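Local coordinates for putative exported protein (Bordetella pertussis Tohama I, PDB 2PFZ), which binds pyroglutamic acid as an extracytoplasmic solute receptor, probably delivering it to a tripartite ATP-independent periplasmic (TRAP) transporter, at residues A11-V16 against G186-T191; E49-V54 against Q109-L114; F198-A203 against W249-L254. All coordinates share one frame; numbering follows the deposited sequence.

Contact 1. Residues A11-V16 against G186-T191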
ATOM      1  N   ALA A  11      -5.371   2.819 -14.375  1.00 21.75           N
ATOM      2  CA  ALA A  11      -4.736   4.036 -14.840  1.00 22.22           C
ATOM      3  C   ALA A  11      -5.120   5.273 -14.012  1.00 22.50           C
ATOM      4  O   ALA A  11      -4.292   6.160 -13.820  1.00 22.69           O
ATOM      5  CB  ALA A  11      -5.045   4.271 -16.335  1.00 22.83           C
ATOM      6  N   SER A  12      -6.355   5.318 -13.507  1.00 22.53           N
ATOM      7  CA  SER A  12      -6.829   6.485 -12.752  1.00 22.24           C
ATOM      8  C   SER A  12      -6.279   6.544 -11.321  1.00 21.37           C
ATOM      9  O   SER A  12      -6.389   7.565 -10.638  1.00 20.65           O
ATOM     10  CB  SER A  12      -8.358   6.577 -12.763  1.00 23.26           C
ATOM     11  OG  SER A  12      -8.943   5.432 -12.191  1.00 26.28           O
ATOM     12  N   ASN A  13      -5.660   5.457 -10.879  1.00 19.97           N
ATOM     13  CA  ASN A  13      -5.116   5.406  -9.527  1.00 19.65           C
ATOM     14  C   ASN A  13      -3.854   6.271  -9.351  1.00 19.89           C
ATOM     15  O   ASN A  13      -2.968   6.317 -10.241  1.00 19.74           O
ATOM     16  CB  ASN A  13      -4.910   3.950  -9.127  1.00 19.54           C
ATOM     17  CG  ASN A  13      -4.125   3.788  -7.837  1.00 19.73           C
ATOM     18  OD1 ASN A  13      -4.694   3.744  -6.732  1.00 22.68           O
ATOM     19  ND2 ASN A  13      -2.822   3.714  -7.968  1.00 18.49           N
ATOM     20  N   LEU A  14      -3.789   6.965  -8.213  1.00 19.13           N
ATOM     21  CA  LEU A  14      -2.680   7.881  -7.897  1.00 19.35           C
ATOM     22  C   LEU A  14      -1.277   7.245  -8.064  1.00 18.64           C
ATOM     23  O   LEU A  14      -0.368   7.895  -8.607  1.00 19.28           O
ATOM     24  CB  LEU A  14      -2.859   8.543  -6.504  1.00 19.30           C
ATOM     25  CG  LEU A  14      -2.606   7.720  -5.223  1.00 21.15           C
ATOM     26  CD1 LEU A  14      -1.146   7.796  -4.760  1.00 21.53           C
ATOM     27  CD2 LEU A  14      -3.559   8.114  -4.085  1.00 21.30           C
ATOM     28  N   HIS A  15      -1.086   5.991  -7.636  1.00 17.75           N
ATOM     29  CA  HIS A  15       0.235   5.345  -7.817  1.00 17.55           C
ATOM     30  C   HIS A  15       0.572   5.146  -9.295  1.00 17.82           C
ATOM     31  O   HIS A  15       1.733   5.224  -9.680  1.00 17.30           O
ATOM     32  CB  HIS A  15       0.306   3.975  -7.144  1.00 16.62           C
ATOM     33  CG  HIS A  15       0.267   4.032  -5.647  1.00 16.82           C
ATOM     34  ND1 HIS A  15       1.371   4.337  -4.879  1.00 16.25           N
ATOM     35  CD2 HIS A  15      -0.758   3.851  -4.778  1.00 15.79           C
ATOM     36  CE1 HIS A  15       1.034   4.318  -3.602  1.00 14.78           C
ATOM     37  NE2 HIS A  15      -0.251   4.022  -3.514  1.00 14.87           N
ATOM     38  N   VAL A  16      -0.454   4.875 -10.110  1.00 18.20           N
ATOM     39  CA  VAL A  16      -0.246   4.565 -11.535  1.00 18.59           C
ATOM     40  C   VAL A  16      -0.076   5.855 -12.342  1.00 19.13           C
ATOM     41  O   VAL A  16       0.755   5.914 -13.273  1.00 18.34           O
ATOM     42  CB  VAL A  16      -1.371   3.676 -12.098  1.00 17.91           C
ATOM     43  CG1 VAL A  16      -1.042   3.220 -13.521  1.00 19.34           C
ATOM     44  CG2 VAL A  16      -1.557   2.440 -11.199  1.00 18.75           C
ATOM     45  N   GLY A 186     -11.752   3.674  -2.503  1.00 19.06           N
ATOM     46  CA  GLY A 186     -13.210   3.872  -2.414  1.00 20.41           C
ATOM     47  C   GLY A 186     -13.768   4.591  -3.624  1.00 21.38           C
ATOM     48  O   GLY A 186     -14.753   4.148  -4.222  1.00 21.25           O
ATOM     49  N   PHE A 187     -13.138   5.705  -3.991  1.00 22.30           N
ATOM     50  CA  PHE A 187     -13.573   6.480  -5.148  1.00 23.12           C
ATOM     51  C   PHE A 187     -13.385   5.712  -6.456  1.00 23.52           C
ATOM     52  O   PHE A 187     -14.322   5.610  -7.264  1.00 23.92           O
ATOM     53  CB  PHE A 187     -12.827   7.815  -5.214  1.00 23.46           C
ATOM     54  CG  PHE A 187     -13.340   8.743  -6.273  1.00 25.55           C
ATOM     55  CD1 PHE A 187     -14.482   9.511  -6.045  1.00 26.93           C
ATOM     56  CD2 PHE A 187     -12.680   8.857  -7.491  1.00 26.55           C
ATOM     57  CE1 PHE A 187     -14.966  10.380  -7.036  1.00 27.28           C
ATOM     58  CE2 PHE A 187     -13.153   9.729  -8.483  1.00 27.42           C
ATOM     59  CZ  PHE A 187     -14.298  10.494  -8.240  1.00 25.78           C
ATOM     60  N   ASP A 188     -12.188   5.173  -6.663  1.00 23.49           N
ATOM     61  CA  ASP A 188     -11.845   4.547  -7.948  1.00 23.72           C
ATOM     62  C   ASP A 188     -12.643   3.283  -8.276  1.00 23.97           C
ATOM     63  O   ASP A 188     -12.665   2.838  -9.435  1.00 25.33           O
ATOM     64  CB  ASP A 188     -10.352   4.226  -8.006  1.00 23.57           C
ATOM     65  CG  ASP A 188      -9.479   5.457  -8.158  1.00 22.72           C
ATOM     66  OD1 ASP A 188      -9.938   6.533  -8.607  1.00 23.73           O
ATOM     67  OD2 ASP A 188      -8.296   5.333  -7.833  1.00 22.12           O
ATOM     68  N   THR A 189     -13.277   2.696  -7.266  1.00 23.45           N
ATOM     69  CA  THR A 189     -14.063   1.478  -7.440  1.00 23.32           C
ATOM     70  C   THR A 189     -15.553   1.791  -7.309  1.00 23.82           C
ATOM     71  O   THR A 189     -16.406   0.881  -7.293  1.00 24.00           O
ATOM     72  CB  THR A 189     -13.659   0.376  -6.426  1.00 22.89           C
ATOM     73  OG1 THR A 189     -13.846   0.842  -5.075  1.00 22.45           O
ATOM     74  CG2 THR A 189     -12.206  -0.103  -6.656  1.00 22.66           C
ATOM     75  N   LYS A 190     -15.858   3.089  -7.235  1.00 24.05           N
ATOM     76  CA  LYS A 190     -17.212   3.585  -6.988  1.00 24.93           C
ATOM     77  C   LYS A 190     -17.897   2.858  -5.835  1.00 24.78           C
ATOM     78  O   LYS A 190     -19.042   2.413  -5.961  1.00 24.67           O
ATOM     79  CB  LYS A 190     -18.050   3.506  -8.276  1.00 25.18           C
ATOM     80  CG  LYS A 190     -17.566   4.461  -9.342  1.00 27.25           C
ATOM     81  CD  LYS A 190     -18.729   4.992 -10.177  1.00 31.55           C
ATOM     82  CE  LYS A 190     -18.988   4.134 -11.395  1.00 33.45           C
ATOM     83  NZ  LYS A 190     -18.330   4.743 -12.577  1.00 37.17           N
ATOM     84  N   THR A 191     -17.180   2.754  -4.709  1.00 24.57           N
ATOM     85  CA  THR A 191     -17.664   2.085  -3.482  1.00 24.61           C
ATOM     86  C   THR A 191     -18.939   2.741  -2.937  1.00 25.68           C
ATOM     87  O   THR A 191     -19.780   2.082  -2.337  1.00 25.24           O
ATOM     88  CB  THR A 191     -16.538   2.035  -2.413  1.00 23.77           C
ATOM     89  OG1 THR A 191     -15.592   1.055  -2.822  1.00 21.93           O
ATOM     90  CG2 THR A 191     -17.051   1.617  -1.024  1.00 22.83           C
TER
HETATM   91  O   HOH W   1      -8.490   8.655  -9.132  1.00 20.59           O
HETATM   92  O   HOH W   2      -6.371   7.130  -6.795  1.00 21.46           O
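The CA atoms of Asn-13 and Asp-188 come within 7.0 Å of each other where the first turn of helix 14-30 faces the last turn of helix 183-188. Asn-13 is the N-cap residue of the former. Asp-188 holds CG anti to its carbonyl carbon (chi1 -72°), which sends the carboxylate out toward the loop before that helix. Direct contact is sparse: Asp-188 OD2 lies 3.6 Å from Asn-13 CA, and Asp-188 OD1 stays 3.9 Å from Ser-12 OG. Two waters do the joining, one to each carboxylate oxygen. The first donates to Asp-188 OD1 over 2.6 Å and also to the carbonyl oxygen of Ser-12. The second donates to Asp-188 OD2 at 2.8 Å and accepts the backbone N-H of Leu-14. A carboxylate facing that helix start is probably favoured by the helix dipole, which would help keep it ionised. In the two-lobed binding-protein fold this is probably a water-mediated link across the interlobe cleft; the side chain of Asn-13 lies about 6 Å from bound pyroglutamic acid, consistent with a place beside the ligand site. Just after Asp-188 in the chain, a Schellman motif with Lys-190 at C-prime ends helix 183-188, its outer bond running 2.8 Å from Thr-191 N to Gly-186 O.

Contact 2. Residues E49-V54 against Q109-L114; sequences EIKRAV and QGMMLL
Val-54 and Met-111 mark the closest backbone approach, their CA atoms 7.6 Å apart, where the short helix 50-55 faces the start of strand 111-118. No hydrogen bond crosses between the two segments; Met-111 has the largest share of the contact. Its CG stands anti to the carbonyl carbon (chi1 -65°), and the chain runs out from the strand before bending at its last torsion (chi3 -84°). Met-111 SD lies 4.0 Å from Val-54 CG1, an apolar contact, and 3.8 Å from the carbonyl oxygen of Lys-51; the bend at chi3 then turns the methyl CE to the aliphatic stem of Lys-51, 3.9 Å from its CG. Strand 111-118 is an outer strand of the antiparallel sheet 61-65, 207-213 and 111-118, and the helix packs against one side of that sheet; Leu-211 of the central strand touches both Lys-51 and Met-111. Just before the strand, a Schellman motif with Gly-110 at C-prime ends helix 88-107 and turns the chain. Gln-109 crosses Lys-51 at about a right angle, its extended chain bringing OE1 to 3.4 Å from Lys-51 CE. The lysine ammonium is farther off, NZ standing 3.9 Å from Gln-109 OE1. The Lys-51 chain is bent at its last two torsions, and NZ also makes a long, weak ion pair with Glu-72.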
ATOM      1  N   GLU A  49       1.455 -11.653  -7.214  1.00 15.80           N
ATOM      2  CA  GLU A  49       2.444 -12.268  -8.138  1.00 16.24           C
ATOM      3  C   GLU A  49       3.656 -11.402  -8.470  1.00 15.82           C
ATOM      4  O   GLU A  49       4.676 -11.916  -8.952  1.00 14.78           O
ATOM      5  CB  GLU A  49       1.773 -12.643  -9.458  1.00 17.84           C
ATOM      6  CG  GLU A  49       0.630 -13.614  -9.334  1.00 19.61           C
ATOM      7  CD  GLU A  49      -0.164 -13.763 -10.617  1.00 24.00           C
ATOM      8  OE1 GLU A  49       0.044 -12.970 -11.587  1.00 19.55           O
ATOM      9  OE2 GLU A  49      -1.041 -14.666 -10.622  1.00 25.72           O
ATOM     10  N   ILE A  50       3.564 -10.103  -8.208  1.00 16.16           N
ATOM     11  CA  ILE A  50       4.520  -9.154  -8.816  1.00 15.87           C
ATOM     12  C   ILE A  50       5.949  -9.307  -8.245  1.00 17.17           C
ATOM     13  O   ILE A  50       6.944  -9.224  -9.001  1.00 17.07           O
ATOM     14  CB  ILE A  50       3.976  -7.689  -8.843  1.00 15.80           C
ATOM     15  CG1 ILE A  50       2.768  -7.581  -9.795  1.00 15.40           C
ATOM     16  CG2 ILE A  50       5.068  -6.690  -9.268  1.00 14.57           C
ATOM     17  CD1 ILE A  50       1.971  -6.286  -9.667  1.00 15.06           C
ATOM     18  N   LYS A  51       6.064  -9.599  -6.946  1.00 17.66           N
ATOM     19  CA  LYS A  51       7.393  -9.698  -6.341  1.00 19.01           C
ATOM     20  C   LYS A  51       8.138 -10.889  -6.932  1.00 19.07           C
ATOM     21  O   LYS A  51       9.318 -10.766  -7.284  1.00 18.26           O
ATOM     22  CB  LYS A  51       7.357  -9.795  -4.806  1.00 18.87           C
ATOM     23  CG  LYS A  51       8.773  -9.729  -4.117  1.00 18.89           C
ATOM     24  CD  LYS A  51       8.691 -10.100  -2.594  1.00 20.98           C
ATOM     25  CE  LYS A  51       9.264 -11.536  -2.351  1.00 22.81           C
ATOM     26  NZ  LYS A  51       9.143 -12.465  -3.600  1.00 29.26           N
ATOM     27  N   ARG A  52       7.444 -12.025  -7.058  1.00 19.32           N
ATOM     28  CA  ARG A  52       8.034 -13.221  -7.684  1.00 19.99           C
ATOM     29  C   ARG A  52       8.385 -12.970  -9.156  1.00 19.39           C
ATOM     30  O   ARG A  52       9.422 -13.437  -9.639  1.00 18.61           O
ATOM     31  CB  ARG A  52       7.081 -14.419  -7.537  1.00 21.11           C
ATOM     32  CG  ARG A  52       7.598 -15.766  -8.045  1.00 25.73           C
ATOM     33  CD  ARG A  52       7.272 -15.999  -9.537  1.00 32.07           C
ATOM     34  NE  ARG A  52       5.832 -16.112  -9.798  1.00 39.85           N
ATOM     35  CZ  ARG A  52       5.233 -15.720 -10.918  1.00 38.10           C
ATOM     36  NH1 ARG A  52       5.952 -15.174 -11.887  1.00 39.93           N
ATOM     37  NH2 ARG A  52       3.914 -15.860 -11.058  1.00 39.21           N
ATOM     38  N   ALA A  53       7.535 -12.218  -9.858  1.00 19.45           N
ATOM     39  CA  ALA A  53       7.804 -11.857 -11.260  1.00 18.75           C
ATOM     40  C   ALA A  53       9.115 -11.073 -11.416  1.00 19.12           C
ATOM     41  O   ALA A  53       9.903 -11.360 -12.315  1.00 19.33           O
ATOM     42  CB  ALA A  53       6.632 -11.093 -11.844  1.00 18.08           C
ATOM     43  N   VAL A  54       9.361 -10.109 -10.528  1.00 19.16           N
ATOM     44  CA  VAL A  54      10.596  -9.324 -10.553  1.00 19.88           C
ATOM     45  C   VAL A  54      11.789 -10.150 -10.003  1.00 20.10           C
ATOM     46  O   VAL A  54      12.894 -10.043 -10.508  1.00 19.77           O
ATOM     47  CB  VAL A  54      10.458  -7.991  -9.755  1.00 19.98           C
ATOM     48  CG1 VAL A  54      11.800  -7.240  -9.693  1.00 18.44           C
ATOM     49  CG2 VAL A  54       9.381  -7.110 -10.372  1.00 19.73           C
ATOM     50  N   GLN A 109      17.417 -11.566  -2.062  1.00 23.02           N
ATOM     51  CA  GLN A 109      16.688 -12.232  -3.138  1.00 23.58           C
ATOM     52  C   GLN A 109      16.936 -11.548  -4.491  1.00 22.00           C
ATOM     53  O   GLN A 109      16.107 -11.622  -5.393  1.00 21.79           O
ATOM     54  CB  GLN A 109      15.176 -12.268  -2.834  1.00 22.64           C
ATOM     55  CG  GLN A 109      14.788 -13.060  -1.585  1.00 25.30           C
ATOM     56  CD  GLN A 109      13.299 -12.946  -1.236  1.00 25.18           C
ATOM     57  OE1 GLN A 109      12.578 -12.061  -1.736  1.00 27.60           O
ATOM     58  NE2 GLN A 109      12.835 -13.838  -0.349  1.00 28.81           N
ATOM     59  N   GLY A 110      18.058 -10.845  -4.613  1.00 21.46           N
ATOM     60  CA  GLY A 110      18.461 -10.246  -5.889  1.00 20.81           C
ATOM     61  C   GLY A 110      17.630  -9.082  -6.403  1.00 20.38           C
ATOM     62  O   GLY A 110      17.567  -8.868  -7.620  1.00 20.42           O
ATOM     63  N   MET A 111      16.999  -8.322  -5.501  1.00 19.65           N
ATOM     64  CA  MET A 111      16.210  -7.147  -5.906  1.00 19.86           C
ATOM     65  C   MET A 111      16.666  -5.853  -5.243  1.00 19.53           C
ATOM     66  O   MET A 111      17.283  -5.869  -4.173  1.00 19.34           O
ATOM     67  CB  MET A 111      14.708  -7.366  -5.630  1.00 19.39           C
ATOM     68  CG  MET A 111      14.134  -8.486  -6.471  1.00 20.13           C
ATOM     69  SD  MET A 111      12.431  -8.845  -6.114  1.00 20.94           S
ATOM     70  CE  MET A 111      12.604  -9.938  -4.708  1.00 20.19           C
ATOM     71  N   MET A 112      16.351  -4.744  -5.897  1.00 19.59           N
ATOM     72  CA  MET A 112      16.565  -3.410  -5.354  1.00 21.08           C
ATOM     73  C   MET A 112      15.257  -2.691  -5.090  1.00 18.94           C
ATOM     74  O   MET A 112      14.285  -2.864  -5.823  1.00 17.89           O
ATOM     75  CB  MET A 112      17.360  -2.561  -6.334  1.00 21.07           C
ATOM     76  CG  MET A 112      18.604  -3.214  -6.773  1.00 23.28           C
ATOM     77  SD  MET A 112      19.369  -2.355  -8.151  1.00 26.73           S
ATOM     78  CE  MET A 112      19.112  -0.651  -7.637  1.00 21.43           C
ATOM     79  N   LEU A 113      15.260  -1.864  -4.052  1.00 18.60           N
ATOM     80  CA  LEU A 113      14.142  -0.948  -3.792  1.00 18.49           C
ATOM     81  C   LEU A 113      14.380   0.353  -4.534  1.00 17.87           C
ATOM     82  O   LEU A 113      15.318   1.104  -4.219  1.00 18.57           O
ATOM     83  CB  LEU A 113      13.996  -0.672  -2.300  1.00 19.15           C
ATOM     84  CG  LEU A 113      12.932   0.356  -1.869  1.00 20.42           C
ATOM     85  CD1 LEU A 113      11.527  -0.058  -2.318  1.00 20.32           C
ATOM     86  CD2 LEU A 113      12.991   0.563  -0.356  1.00 19.27           C
ATOM     87  N   LEU A 114      13.535   0.645  -5.503  1.00 16.68           N
ATOM     88  CA  LEU A 114      13.718   1.876  -6.266  1.00 16.70           C
ATOM     89  C   LEU A 114      13.074   3.064  -5.559  1.00 16.39           C
ATOM     90  O   LEU A 114      13.716   4.075  -5.334  1.00 17.28           O
ATOM     91  CB  LEU A 114      13.245   1.728  -7.721  1.00 16.89           C
ATOM     92  CG  LEU A 114      13.566   2.948  -8.604  1.00 16.48           C
ATOM     93  CD1 LEU A 114      15.076   3.084  -8.817  1.00 17.28           C
ATOM     94  CD2 LEU A 114      12.879   2.869  -9.917  1.00 16.62           C
TER

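Contact 3. Residues F198-A203 against W249-L254; sequences FYDTEA and WYKEQL
Lys-251 NZ is gripped by two acceptors, a carboxylate oxygen of Asp-200 and a water. The salt bridge to Asp-200 OD2 spans 3.2 Å and includes a hydrogen bond donated by the ammonium, which meets the oxygen on its syn side and 26° out of the carboxylate plane. The second bond, 2.9 Å long, goes from Lys-251 NZ to the water, which is also 2.7 Å from Asp-200 OD1. The same water lies 2.7 Å from Glu-202 OE2, but acceptors around it outnumber its protons, so they cannot all be served at once. Glu-202 lies farther off from the ammonium, OE2 4.6 Å from Lys-251 NZ, beyond a salt bridge. Two acidic groups beside one ammonium would probably favour the charged lysine. The two bridged side chains cross at about a right angle: Asp-200 holds CG anti to the backbone N (chi1 -165°), whereas the lysine chain reaches over from its helix with bends at its second and third torsions. Asp-200 sits at the centre of an inverse gamma turn, closed by a weak bond from Thr-201 N to Tyr-199 O. Below this surface bridge, Lys-251 and Leu-254 rest on Ile-261. This part of helix 222-256 thereby packs on the mixed six-stranded sheet at outermost strand 260-262, neighbour of strand 197-199, the helix-on-sheet layering of an alpha/beta lobe in a periplasmic binding protein.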
ATOM      1  N   PHE A 198     -17.707   6.129   5.430  1.00 22.69           N
ATOM      2  CA  PHE A 198     -16.263   5.932   5.566  1.00 20.65           C
ATOM      3  C   PHE A 198     -15.855   6.591   6.881  1.00 20.31           C
ATOM      4  O   PHE A 198     -15.956   7.817   7.021  1.00 20.41           O
ATOM      5  CB  PHE A 198     -15.526   6.586   4.390  1.00 21.95           C
ATOM      6  CG  PHE A 198     -14.028   6.515   4.471  1.00 21.54           C
ATOM      7  CD1 PHE A 198     -13.353   5.346   4.146  1.00 23.18           C
ATOM      8  CD2 PHE A 198     -13.280   7.652   4.793  1.00 20.72           C
ATOM      9  CE1 PHE A 198     -11.942   5.273   4.206  1.00 21.60           C
ATOM     10  CE2 PHE A 198     -11.888   7.600   4.857  1.00 20.94           C
ATOM     11  CZ  PHE A 198     -11.213   6.421   4.542  1.00 21.49           C
ATOM     12  N   TYR A 199     -15.453   5.771   7.841  1.00 18.70           N
ATOM     13  CA  TYR A 199     -14.878   6.220   9.099  1.00 18.78           C
ATOM     14  C   TYR A 199     -13.403   6.499   8.843  1.00 18.40           C
ATOM     15  O   TYR A 199     -12.630   5.581   8.546  1.00 17.34           O
ATOM     16  CB  TYR A 199     -15.036   5.130  10.154  1.00 19.60           C
ATOM     17  CG  TYR A 199     -16.487   4.929  10.518  1.00 20.63           C
ATOM     18  CD1 TYR A 199     -17.063   5.667  11.543  1.00 21.37           C
ATOM     19  CD2 TYR A 199     -17.292   4.029   9.816  1.00 20.72           C
ATOM     20  CE1 TYR A 199     -18.416   5.505  11.859  1.00 23.26           C
ATOM     21  CE2 TYR A 199     -18.633   3.852  10.137  1.00 21.82           C
ATOM     22  CZ  TYR A 199     -19.180   4.606  11.154  1.00 20.86           C
ATOM     23  OH  TYR A 199     -20.501   4.450  11.480  1.00 23.78           O
ATOM     24  N   ASP A 200     -13.045   7.774   8.955  1.00 17.58           N
ATOM     25  CA  ASP A 200     -11.700   8.276   8.657  1.00 17.72           C
ATOM     26  C   ASP A 200     -10.754   7.968   9.822  1.00 17.18           C
ATOM     27  O   ASP A 200     -10.213   8.881  10.472  1.00 18.81           O
ATOM     28  CB  ASP A 200     -11.818   9.784   8.414  1.00 17.49           C
ATOM     29  CG  ASP A 200     -10.589  10.405   7.737  1.00 18.03           C
ATOM     30  OD1 ASP A 200      -9.768   9.680   7.120  1.00 17.89           O
ATOM     31  OD2 ASP A 200     -10.491  11.649   7.779  1.00 17.74           O
ATOM     32  N   THR A 201     -10.521   6.680  10.067  1.00 16.68           N
ATOM     33  CA  THR A 201      -9.689   6.259  11.198  1.00 15.77           C
ATOM     34  C   THR A 201      -8.202   6.573  11.039  1.00 15.84           C
ATOM     35  O   THR A 201      -7.457   6.567  12.040  1.00 16.44           O
ATOM     36  CB  THR A 201      -9.862   4.761  11.515  1.00 15.44           C
ATOM     37  OG1 THR A 201      -9.617   3.968  10.338  1.00 16.10           O
ATOM     38  CG2 THR A 201     -11.299   4.508  12.001  1.00 16.52           C
ATOM     39  N   GLU A 202      -7.761   6.791   9.793  1.00 15.54           N
ATOM     40  CA  GLU A 202      -6.341   7.056   9.522  1.00 15.13           C
ATOM     41  C   GLU A 202      -5.485   6.054  10.296  1.00 15.10           C
ATOM     42  O   GLU A 202      -4.440   6.405  10.882  1.00 15.58           O
ATOM     43  CB  GLU A 202      -5.945   8.520   9.871  1.00 14.84           C
ATOM     44  CG  GLU A 202      -6.867   9.579   9.255  1.00 16.21           C
ATOM     45  CD  GLU A 202      -6.325  10.995   9.393  1.00 17.27           C
ATOM     46  OE1 GLU A 202      -5.976  11.405  10.526  1.00 16.65           O
ATOM     47  OE2 GLU A 202      -6.245  11.687   8.349  1.00 22.16           O
ATOM     48  N   ALA A 203      -5.894   4.787  10.240  1.00 14.25           N
ATOM     49  CA  ALA A 203      -5.323   3.740  11.098  1.00 14.76           C
ATOM     50  C   ALA A 203      -3.905   3.351  10.741  1.00 14.63           C
ATOM     51  O   ALA A 203      -3.106   3.002  11.625  1.00 14.62           O
ATOM     52  CB  ALA A 203      -6.261   2.489  11.154  1.00 14.02           C
ATOM     53  N   TRP A 249      -9.194  15.652  -1.562  1.00 22.19           N
ATOM     54  CA  TRP A 249     -10.041  15.656  -2.764  1.00 22.75           C
ATOM     55  C   TRP A 249     -10.916  14.408  -2.817  1.00 22.77           C
ATOM     56  O   TRP A 249     -12.104  14.498  -3.128  1.00 22.87           O
ATOM     57  CB  TRP A 249      -9.193  15.822  -4.042  1.00 23.89           C
ATOM     58  CG  TRP A 249     -10.009  16.035  -5.298  1.00 24.65           C
ATOM     59  CD1 TRP A 249     -10.374  17.224  -5.854  1.00 27.45           C
ATOM     60  CD2 TRP A 249     -10.540  15.015  -6.144  1.00 24.79           C
ATOM     61  NE1 TRP A 249     -11.115  17.010  -7.003  1.00 26.18           N
ATOM     62  CE2 TRP A 249     -11.233  15.659  -7.198  1.00 26.02           C
ATOM     63  CE3 TRP A 249     -10.517  13.610  -6.105  1.00 26.61           C
ATOM     64  CZ2 TRP A 249     -11.893  14.946  -8.208  1.00 25.17           C
ATOM     65  CZ3 TRP A 249     -11.166  12.897  -7.118  1.00 24.81           C
ATOM     66  CH2 TRP A 249     -11.854  13.575  -8.153  1.00 24.86           C
ATOM     67  N   TYR A 250     -10.359  13.244  -2.471  1.00 22.46           N
ATOM     68  CA  TYR A 250     -11.145  12.019  -2.570  1.00 22.38           C
ATOM     69  C   TYR A 250     -12.246  12.015  -1.533  1.00 22.53           C
ATOM     70  O   TYR A 250     -13.368  11.636  -1.846  1.00 21.96           O
ATOM     71  CB  TYR A 250     -10.301  10.741  -2.472  1.00 22.54           C
ATOM     72  CG  TYR A 250      -9.492  10.437  -3.712  1.00 22.93           C
ATOM     73  CD1 TYR A 250     -10.119  10.069  -4.929  1.00 21.62           C
ATOM     74  CD2 TYR A 250      -8.100  10.506  -3.680  1.00 23.42           C
ATOM     75  CE1 TYR A 250      -9.361   9.805  -6.071  1.00 21.87           C
ATOM     76  CE2 TYR A 250      -7.343  10.226  -4.806  1.00 22.94           C
ATOM     77  CZ  TYR A 250      -7.973   9.882  -5.991  1.00 21.94           C
ATOM     78  OH  TYR A 250      -7.192   9.639  -7.094  1.00 23.75           O
ATOM     79  N   LYS A 251     -11.920  12.427  -0.307  1.00 22.46           N
ATOM     80  CA  LYS A 251     -12.905  12.486   0.779  1.00 23.12           C
ATOM     81  C   LYS A 251     -14.107  13.386   0.437  1.00 23.09           C
ATOM     82  O   LYS A 251     -15.251  12.980   0.623  1.00 22.74           O
ATOM     83  CB  LYS A 251     -12.253  12.913   2.102  1.00 22.97           C
ATOM     84  CG  LYS A 251     -11.634  11.742   2.864  1.00 24.18           C
ATOM     85  CD  LYS A 251     -10.345  12.074   3.577  1.00 25.69           C
ATOM     86  CE  LYS A 251     -10.396  13.323   4.390  1.00 25.72           C
ATOM     87  NZ  LYS A 251      -9.259  13.359   5.375  1.00 26.57           N
ATOM     88  N   GLU A 252     -13.833  14.581  -0.087  1.00 23.74           N
ATOM     89  CA  GLU A 252     -14.880  15.533  -0.469  1.00 24.76           C
ATOM     90  C   GLU A 252     -15.650  15.036  -1.694  1.00 25.02           C
ATOM     91  O   GLU A 252     -16.848  15.248  -1.800  1.00 25.31           O
ATOM     92  CB  GLU A 252     -14.288  16.929  -0.741  1.00 25.22           C
ATOM     93  CG  GLU A 252     -13.640  17.604   0.478  1.00 25.81           C
ATOM     94  CD  GLU A 252     -14.596  17.769   1.640  1.00 29.59           C
ATOM     95  OE1 GLU A 252     -15.649  18.407   1.456  1.00 28.85           O
ATOM     96  OE2 GLU A 252     -14.301  17.242   2.737  1.00 31.12           O
ATOM     97  N   GLN A 253     -14.974  14.353  -2.612  1.00 25.41           N
ATOM     98  CA  GLN A 253     -15.659  13.793  -3.771  1.00 26.13           C
ATOM     99  C   GLN A 253     -16.555  12.618  -3.365  1.00 25.74           C
ATOM    100  O   GLN A 253     -17.667  12.520  -3.835  1.00 26.33           O
ATOM    101  CB  GLN A 253     -14.665  13.430  -4.884  1.00 27.38           C
ATOM    102  CG  GLN A 253     -15.256  13.460  -6.295  1.00 31.77           C
ATOM    103  CD  GLN A 253     -15.482  14.865  -6.872  1.00 33.14           C
ATOM    104  OE1 GLN A 253     -16.109  15.002  -7.926  1.00 39.49           O
ATOM    105  NE2 GLN A 253     -14.976  15.902  -6.195  1.00 36.89           N
ATOM    106  N   LEU A 254     -16.084  11.753  -2.471  1.00 25.02           N
ATOM    107  CA  LEU A 254     -16.909  10.677  -1.909  1.00 24.71           C
ATOM    108  C   LEU A 254     -18.159  11.248  -1.242  1.00 25.63           C
ATOM    109  O   LEU A 254     -19.268  10.704  -1.406  1.00 25.69           O
ATOM    110  CB  LEU A 254     -16.108   9.846  -0.895  1.00 24.40           C
ATOM    111  CG  LEU A 254     -15.092   8.865  -1.508  1.00 22.21           C
ATOM    112  CD1 LEU A 254     -14.164   8.294  -0.454  1.00 22.66           C
ATOM    113  CD2 LEU A 254     -15.785   7.738  -2.246  1.00 22.48           C
TER
HETATM  114  O   HOH W   3      -7.667  11.030   6.175  1.00 18.22           O

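Contacts 1 and 3 are neighbours, with centres about 13 Å apart, and they touch through Phe-187, whose ring packs against Trp-249 and Gln-253 of helix 222-256. Helix 183-188 leads on to strand 197-199, so along the chain contact 3 follows contact 1. Contact 2 lies within the long chain span that contact 1 brackets, yet its centre is about 24 Å from that of contact 1 and about 31 Å from that of contact 3, which lies across the chain's centre from it. Contact 2 involves the three-stranded sheet and contact 3 the six-stranded one, consistent with the two lobes of the binding-protein fold, while contact 1 probably bridges them near the bound pyroglutamic acid.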